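Long-range contacts in rhamnosidase B (Bacillus sp., PDB 2OKX), which hydrolyses terminal alpha-L-rhamnosyl groups of glycosides, probably with inversion at the anomeric carbon: residues N227-E232 with L337-T342; A237-Y242 with S308-S313. All coordinates share one frame; numbering follows the deposited sequence.

Contact 1. Residues N227-E232 with L337-T342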
ATOM      1  N   ASN A 227     -16.518   4.923 -11.365  1.00 23.59           N
ATOM      2  CA  ASN A 227     -16.567   6.205 -12.052  1.00 24.53           C
ATOM      3  C   ASN A 227     -17.649   6.246 -13.141  1.00 24.65           C
ATOM      4  O   ASN A 227     -18.117   7.321 -13.516  1.00 25.87           O
ATOM      5  CB  ASN A 227     -15.193   6.548 -12.653  1.00 24.27           C
ATOM      6  CG  ASN A 227     -14.128   6.820 -11.587  1.00 25.74           C
ATOM      7  OD1 ASN A 227     -14.431   6.965 -10.397  1.00 25.49           O
ATOM      8  ND2 ASN A 227     -12.875   6.905 -12.019  1.00 22.85           N
ATOM      9  N   GLN A 228     -18.052   5.079 -13.638  1.00 24.97           N
ATOM     10  CA  GLN A 228     -19.085   5.012 -14.668  1.00 26.38           C
ATOM     11  C   GLN A 228     -20.485   5.217 -14.079  1.00 28.43           C
ATOM     12  O   GLN A 228     -21.307   5.935 -14.656  1.00 28.17           O
ATOM     13  CB  GLN A 228     -19.024   3.663 -15.397  1.00 25.34           C
ATOM     14  CG  GLN A 228     -20.289   3.291 -16.187  1.00 27.53           C
ATOM     15  CD  GLN A 228     -20.548   4.189 -17.392  1.00 27.84           C
ATOM     16  OE1 GLN A 228     -21.606   4.106 -18.026  1.00 28.68           O
ATOM     17  NE2 GLN A 228     -19.585   5.044 -17.716  1.00 25.92           N
ATOM     18  N   MET A 229     -20.745   4.593 -12.931  1.00 27.47           N
ATOM     19  CA  MET A 229     -22.044   4.694 -12.270  1.00 26.52           C
ATOM     20  C   MET A 229     -22.213   5.947 -11.407  1.00 27.09           C
ATOM     21  O   MET A 229     -23.334   6.413 -11.203  1.00 25.25           O
ATOM     22  CB  MET A 229     -22.296   3.447 -11.416  1.00 26.19           C
ATOM     23  CG  MET A 229     -22.301   2.145 -12.198  1.00 27.26           C
ATOM     24  SD  MET A 229     -23.514   2.118 -13.543  1.00 29.13           S
ATOM     25  CE  MET A 229     -25.015   1.710 -12.654  1.00 26.01           C
ATOM     26  N   VAL A 230     -21.109   6.481 -10.893  1.00 26.14           N
ATOM     27  CA  VAL A 230     -21.146   7.687 -10.070  1.00 26.91           C
ATOM     28  C   VAL A 230     -19.997   8.581 -10.525  1.00 28.01           C
ATOM     29  O   VAL A 230     -18.948   8.636  -9.888  1.00 27.40           O
ATOM     30  CB  VAL A 230     -20.968   7.362  -8.569  1.00 26.88           C
ATOM     31  CG1 VAL A 230     -21.125   8.630  -7.739  1.00 28.18           C
ATOM     32  CG2 VAL A 230     -21.980   6.320  -8.135  1.00 26.09           C
ATOM     33  N   PRO A 231     -20.188   9.293 -11.645  1.00 28.95           N
ATOM     34  CA  PRO A 231     -19.195  10.196 -12.236  1.00 29.25           C
ATOM     35  C   PRO A 231     -18.463  11.140 -11.287  1.00 29.44           C
ATOM     36  O   PRO A 231     -17.272  11.400 -11.459  1.00 29.32           O
ATOM     37  CB  PRO A 231     -20.008  10.946 -13.287  1.00 28.94           C
ATOM     38  CG  PRO A 231     -20.958   9.900 -13.754  1.00 29.82           C
ATOM     39  CD  PRO A 231     -21.426   9.300 -12.445  1.00 28.85           C
ATOM     40  N   GLU A 232     -19.164  11.654 -10.285  1.00 28.99           N
ATOM     41  CA  GLU A 232     -18.538  12.578  -9.350  1.00 30.62           C
ATOM     42  C   GLU A 232     -17.557  11.891  -8.393  1.00 28.45           C
ATOM     43  O   GLU A 232     -16.771  12.558  -7.733  1.00 27.94           O
ATOM     44  CB  GLU A 232     -19.620  13.325  -8.560  1.00 34.45           C
ATOM     45  CG  GLU A 232     -19.132  14.586  -7.862  1.00 41.58           C
ATOM     46  CD  GLU A 232     -18.456  14.311  -6.530  1.00 46.51           C
ATOM     47  OE1 GLU A 232     -17.742  15.210  -6.030  1.00 47.58           O
ATOM     48  OE2 GLU A 232     -18.648  13.202  -5.979  1.00 49.06           O
ATOM     49  N   LEU A 337     -20.552  -2.364 -24.361  1.00 29.68           N
ATOM     50  CA  LEU A 337     -21.328  -2.548 -23.142  1.00 30.28           C
ATOM     51  C   LEU A 337     -22.041  -1.254 -22.800  1.00 28.66           C
ATOM     52  O   LEU A 337     -21.641  -0.175 -23.234  1.00 30.20           O
ATOM     53  CB  LEU A 337     -20.418  -2.926 -21.961  1.00 30.20           C
ATOM     54  CG  LEU A 337     -19.511  -4.151 -22.065  1.00 30.27           C
ATOM     55  CD1 LEU A 337     -18.666  -4.268 -20.807  1.00 31.34           C
ATOM     56  CD2 LEU A 337     -20.346  -5.392 -22.253  1.00 31.54           C
ATOM     57  N   ALA A 338     -23.100  -1.377 -22.014  1.00 29.00           N
ATOM     58  CA  ALA A 338     -23.867  -0.228 -21.559  1.00 28.75           C
ATOM     59  C   ALA A 338     -24.229  -0.509 -20.110  1.00 27.26           C
ATOM     60  O   ALA A 338     -24.202  -1.657 -19.675  1.00 27.55           O
ATOM     61  CB  ALA A 338     -25.133  -0.074 -22.392  1.00 29.39           C
ATOM     62  N   THR A 339     -24.544   0.532 -19.354  1.00 26.98           N
ATOM     63  CA  THR A 339     -24.939   0.324 -17.974  1.00 27.77           C
ATOM     64  C   THR A 339     -26.363   0.830 -17.819  1.00 28.50           C
ATOM     65  O   THR A 339     -26.778   1.758 -18.512  1.00 29.87           O
ATOM     66  CB  THR A 339     -24.004   1.052 -16.985  1.00 26.60           C
ATOM     67  OG1 THR A 339     -23.964   2.449 -17.288  1.00 29.27           O
ATOM     68  CG2 THR A 339     -22.599   0.475 -17.074  1.00 24.38           C
ATOM     69  N   ILE A 340     -27.114   0.194 -16.929  1.00 28.28           N
ATOM     70  CA  ILE A 340     -28.497   0.571 -16.679  1.00 28.10           C
ATOM     71  C   ILE A 340     -28.601   1.108 -15.256  1.00 28.45           C
ATOM     72  O   ILE A 340     -28.380   0.376 -14.290  1.00 29.30           O
ATOM     73  CB  ILE A 340     -29.429  -0.641 -16.840  1.00 27.60           C
ATOM     74  CG1 ILE A 340     -29.145  -1.332 -18.175  1.00 28.54           C
ATOM     75  CG2 ILE A 340     -30.884  -0.186 -16.784  1.00 29.21           C
ATOM     76  CD1 ILE A 340     -29.961  -2.586 -18.411  1.00 26.51           C
ATOM     77  N   GLY A 341     -28.938   2.389 -15.141  1.00 26.70           N
ATOM     78  CA  GLY A 341     -29.045   3.035 -13.846  1.00 27.56           C
ATOM     79  C   GLY A 341     -28.692   4.498 -14.040  1.00 28.45           C
ATOM     80  O   GLY A 341     -28.823   5.010 -15.152  1.00 30.31           O
ATOM     81  N   THR A 342     -28.231   5.182 -12.997  1.00 28.06           N
ATOM     82  CA  THR A 342     -28.037   4.615 -11.668  1.00 28.68           C
ATOM     83  C   THR A 342     -29.321   4.811 -10.859  1.00 27.40           C
ATOM     84  O   THR A 342     -29.674   5.937 -10.520  1.00 27.86           O
ATOM     85  CB  THR A 342     -26.866   5.329 -10.972  1.00 28.84           C
ATOM     86  OG1 THR A 342     -25.731   5.329 -11.850  1.00 28.57           O
ATOM     87  CG2 THR A 342     -26.505   4.635  -9.668  1.00 29.03           C
TER
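The hydroxyl of Thr342 donates a hydrogen bond to the main-chain carbonyl of Met229, with OG1 to O at 2.7 Å. The C=O...donor angle is 128° and OG1 lies in the carbonyl plane, so the bond uses a lone pair of the oxygen. OG1 anti to the carbonyl carbon (chi1 -51°) points at Met229 O, in the last residue of helix 225-229. The side chain of Met229 then runs past Thr339 in the opposite direction, its SD meeting Thr339 CB at 3.6 Å. A further bend at chi3 (-81°) turns the methyl group, so that CE comes to 3.8 Å from Thr342 OG1 and 4.0 Å from Ile340 O. Gln228 CG lies 3.7 Å from Thr339 CG2. Gly341 belongs to the same fit: a CB there would sit 3.2 Å from Met229 CE and, at these backbone angles, would collide with the carbonyl oxygen of Ile340. The peptide bond between Gly341 and Thr342 is cis. Replacing Thr342 with an alanine would probably leave Met229 O without this side-chain donor and open a gap beside Met229 CE. In the second shell, Met229 also packs on Ile305 of strand 297-309 and Tyr242 of strand 240-252. Backbone bonds of Thr339 with Lys385 and of Ile340 with Tyr245 fix strand 338-340 between strands 384-386 and 240-252, while Lys385 NZ holds Gly341 O. Helix 225-229 follows strand 219-223 of one antiparallel sheet and precedes strand 240-252 of another. The contact thus seats a short connecting helix against a strand of the second sheet in domain D2, a largely beta module consistent with the galactose-binding-like clan.

Contact 2. Residues A237-Y242 with S308-S313; sequences ANPVSY and SDHGGS
OD1 of Asp309, in the carboxylate that Tyr242 meets across the contact, is gripped by two donors. One is Gly311 N, 2.9 Å from Asp309 OD1 and tilted out of the carboxylate plane, which closes an Asx turn. The other is the guanidinium of Arg267, in a salt bridge that would be expected to stabilise the negative charge. The other oxygen, OD2, accepts from Tyr242 OH at 2.6 Å through its anti lone pair, lying in plane at the edge of the tyrosine ring. CG anti to the backbone N (chi1 -164°) brings the Asp309 carboxylate to this hydroxyl. Separately, Asp309 CB approaches Tyr242 CE1 to 3.4 Å. Asp309 is the last residue of strand 297-309, which pairs antiparallel with strand 240-252 in domain D2. Val240 and Asp309 form a hydrogen-bonded pair: Asp309 N to Val240 O is short and straight (2.8 Å, 170° at the hydrogen), whereas Val240 N to Asp309 O is weak at 3.4 Å. Arg226 also donates to Asp309 O. At the next pair, non-hydrogen-bonded, Ser241 OG lies 3.5 Å from Ser308 CA. Beyond the strands, Pro239 covers one face of the His310 ring in a CH-pi contact, with CG 3.5 Å from the ring centroid and 10° off its normal. Trp622 meets this ring edge-to-face, and a glycerol, probably from the crystallisation liquor, is bound about 4 Å from the histidine side chain.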
ATOM      1  N   ALA A 237     -12.010   9.613  -2.606  1.00 23.47           N
ATOM      2  CA  ALA A 237     -11.682   8.200  -2.494  1.00 23.69           C
ATOM      3  C   ALA A 237     -12.507   7.515  -1.417  1.00 25.25           C
ATOM      4  O   ALA A 237     -12.053   6.555  -0.794  1.00 24.77           O
ATOM      5  CB  ALA A 237     -10.193   8.027  -2.205  1.00 23.96           C
ATOM      6  N   ASN A 238     -13.713   8.024  -1.181  1.00 23.76           N
ATOM      7  CA  ASN A 238     -14.602   7.421  -0.200  1.00 23.30           C
ATOM      8  C   ASN A 238     -15.388   6.340  -0.916  1.00 22.72           C
ATOM      9  O   ASN A 238     -15.576   6.399  -2.130  1.00 24.15           O
ATOM     10  CB  ASN A 238     -15.594   8.445   0.360  1.00 22.97           C
ATOM     11  CG  ASN A 238     -14.920   9.560   1.118  1.00 24.59           C
ATOM     12  OD1 ASN A 238     -14.093   9.317   2.000  1.00 24.56           O
ATOM     13  ND2 ASN A 238     -15.281  10.797   0.793  1.00 24.83           N
ATOM     14  N   PRO A 239     -15.838   5.323  -0.179  1.00 21.74           N
ATOM     15  CA  PRO A 239     -16.612   4.261  -0.817  1.00 22.03           C
ATOM     16  C   PRO A 239     -17.947   4.827  -1.298  1.00 22.92           C
ATOM     17  O   PRO A 239     -18.515   5.707  -0.655  1.00 23.11           O
ATOM     18  CB  PRO A 239     -16.826   3.258   0.315  1.00 21.77           C
ATOM     19  CG  PRO A 239     -15.643   3.469   1.199  1.00 19.56           C
ATOM     20  CD  PRO A 239     -15.491   4.967   1.207  1.00 22.51           C
ATOM     21  N   VAL A 240     -18.429   4.347  -2.436  1.00 22.69           N
ATOM     22  CA  VAL A 240     -19.732   4.777  -2.931  1.00 23.41           C
ATOM     23  C   VAL A 240     -20.487   3.500  -3.241  1.00 23.62           C
ATOM     24  O   VAL A 240     -19.883   2.444  -3.424  1.00 25.50           O
ATOM     25  CB  VAL A 240     -19.652   5.624  -4.233  1.00 22.70           C
ATOM     26  CG1 VAL A 240     -18.800   6.854  -4.009  1.00 24.50           C
ATOM     27  CG2 VAL A 240     -19.112   4.786  -5.381  1.00 22.63           C
ATOM     28  N   SER A 241     -21.809   3.583  -3.268  1.00 23.35           N
ATOM     29  CA  SER A 241     -22.615   2.422  -3.604  1.00 22.66           C
ATOM     30  C   SER A 241     -23.500   2.832  -4.767  1.00 23.32           C
ATOM     31  O   SER A 241     -23.913   3.989  -4.863  1.00 24.46           O
ATOM     32  CB  SER A 241     -23.473   1.989  -2.417  1.00 24.60           C
ATOM     33  OG  SER A 241     -22.669   1.488  -1.362  1.00 26.22           O
ATOM     34  N   TYR A 242     -23.752   1.899  -5.672  1.00 23.01           N
ATOM     35  CA  TYR A 242     -24.607   2.180  -6.811  1.00 24.20           C
ATOM     36  C   TYR A 242     -25.505   0.996  -7.085  1.00 23.56           C
ATOM     37  O   TYR A 242     -25.189  -0.140  -6.732  1.00 23.14           O
ATOM     38  CB  TYR A 242     -23.788   2.526  -8.067  1.00 23.95           C
ATOM     39  CG  TYR A 242     -22.599   1.631  -8.335  1.00 24.30           C
ATOM     40  CD1 TYR A 242     -21.300   2.064  -8.051  1.00 25.67           C
ATOM     41  CD2 TYR A 242     -22.767   0.350  -8.864  1.00 24.62           C
ATOM     42  CE1 TYR A 242     -20.195   1.239  -8.288  1.00 22.73           C
ATOM     43  CE2 TYR A 242     -21.671  -0.479  -9.101  1.00 24.53           C
ATOM     44  CZ  TYR A 242     -20.389  -0.026  -8.808  1.00 23.90           C
ATOM     45  OH  TYR A 242     -19.305  -0.850  -9.031  1.00 25.09           O
ATOM     46  N   SER A 308     -21.302  -1.936  -3.193  1.00 24.30           N
ATOM     47  CA  SER A 308     -20.433  -0.890  -2.684  1.00 24.52           C
ATOM     48  C   SER A 308     -19.162  -1.050  -3.511  1.00 22.85           C
ATOM     49  O   SER A 308     -18.737  -2.171  -3.775  1.00 23.74           O
ATOM     50  CB  SER A 308     -20.118  -1.122  -1.204  1.00 25.55           C
ATOM     51  OG  SER A 308     -19.245  -0.115  -0.721  1.00 26.48           O
ATOM     52  N   ASP A 309     -18.562   0.057  -3.924  1.00 23.02           N
ATOM     53  CA  ASP A 309     -17.348   0.003  -4.731  1.00 22.50           C
ATOM     54  C   ASP A 309     -16.388   1.082  -4.246  1.00 22.77           C
ATOM     55  O   ASP A 309     -16.648   2.274  -4.417  1.00 24.99           O
ATOM     56  CB  ASP A 309     -17.695   0.240  -6.209  1.00 22.41           C
ATOM     57  CG  ASP A 309     -16.571  -0.168  -7.155  1.00 24.94           C
ATOM     58  OD1 ASP A 309     -15.405  -0.233  -6.718  1.00 25.05           O
ATOM     59  OD2 ASP A 309     -16.854  -0.409  -8.347  1.00 25.23           O
ATOM     60  N   HIS A 310     -15.278   0.675  -3.642  1.00 21.57           N
ATOM     61  CA  HIS A 310     -14.310   1.648  -3.147  1.00 21.58           C
ATOM     62  C   HIS A 310     -13.469   2.174  -4.306  1.00 21.06           C
ATOM     63  O   HIS A 310     -12.900   3.265  -4.241  1.00 21.87           O
ATOM     64  CB  HIS A 310     -13.392   1.005  -2.102  1.00 21.37           C
ATOM     65  CG  HIS A 310     -12.935   1.952  -1.036  1.00 22.00           C
ATOM     66  ND1 HIS A 310     -12.779   3.305  -1.257  1.00 23.68           N
ATOM     67  CD2 HIS A 310     -12.598   1.742   0.258  1.00 20.64           C
ATOM     68  CE1 HIS A 310     -12.367   3.886  -0.143  1.00 22.19           C
ATOM     69  NE2 HIS A 310     -12.249   2.960   0.790  1.00 24.12           N
ATOM     70  N   GLY A 311     -13.397   1.388  -5.373  1.00 20.94           N
ATOM     71  CA  GLY A 311     -12.613   1.788  -6.525  1.00 21.55           C
ATOM     72  C   GLY A 311     -11.787   0.622  -7.032  1.00 23.27           C
ATOM     73  O   GLY A 311     -11.659  -0.404  -6.356  1.00 22.42           O
ATOM     74  N   GLY A 312     -11.218   0.774  -8.221  1.00 23.13           N
ATOM     75  CA  GLY A 312     -10.437  -0.308  -8.794  1.00 24.06           C
ATOM     76  C   GLY A 312     -11.218  -0.910  -9.946  1.00 23.92           C
ATOM     77  O   GLY A 312     -12.399  -0.612 -10.118  1.00 24.97           O
ATOM     78  N   SER A 313     -10.575  -1.768 -10.726  1.00 23.60           N
ATOM     79  CA  SER A 313     -11.226  -2.376 -11.877  1.00 24.09           C
ATOM     80  C   SER A 313     -12.122  -3.570 -11.572  1.00 23.97           C
ATOM     81  O   SER A 313     -11.834  -4.374 -10.686  1.00 23.95           O
ATOM     82  CB  SER A 313     -10.169  -2.809 -12.900  1.00 22.18           C
ATOM     83  OG  SER A 313      -9.408  -1.702 -13.344  1.00 22.60           O
TER

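Contact 2 is nested along the chain inside the loop closed by contact 1, and their centres are about 12 Å apart. Both reach the same antiparallel sheet of domain D2, since strands 338-340 and 240-252 are neighbours in it. They touch through Tyr242: its CG lies 3.6 Å from Met229 CB, and its CB 3.8 Å from Thr342 CG2. Contact 1 is buried and joins a helix end to a strand mainly by packing around one hydroxyl-to-carbonyl bond. Contact 2 is only partly buried and joins two strands by main-chain pairing, adding, where strand 297-309 ends, a carboxylate held by several donors and, one residue on, a histidine ring packed on a proline.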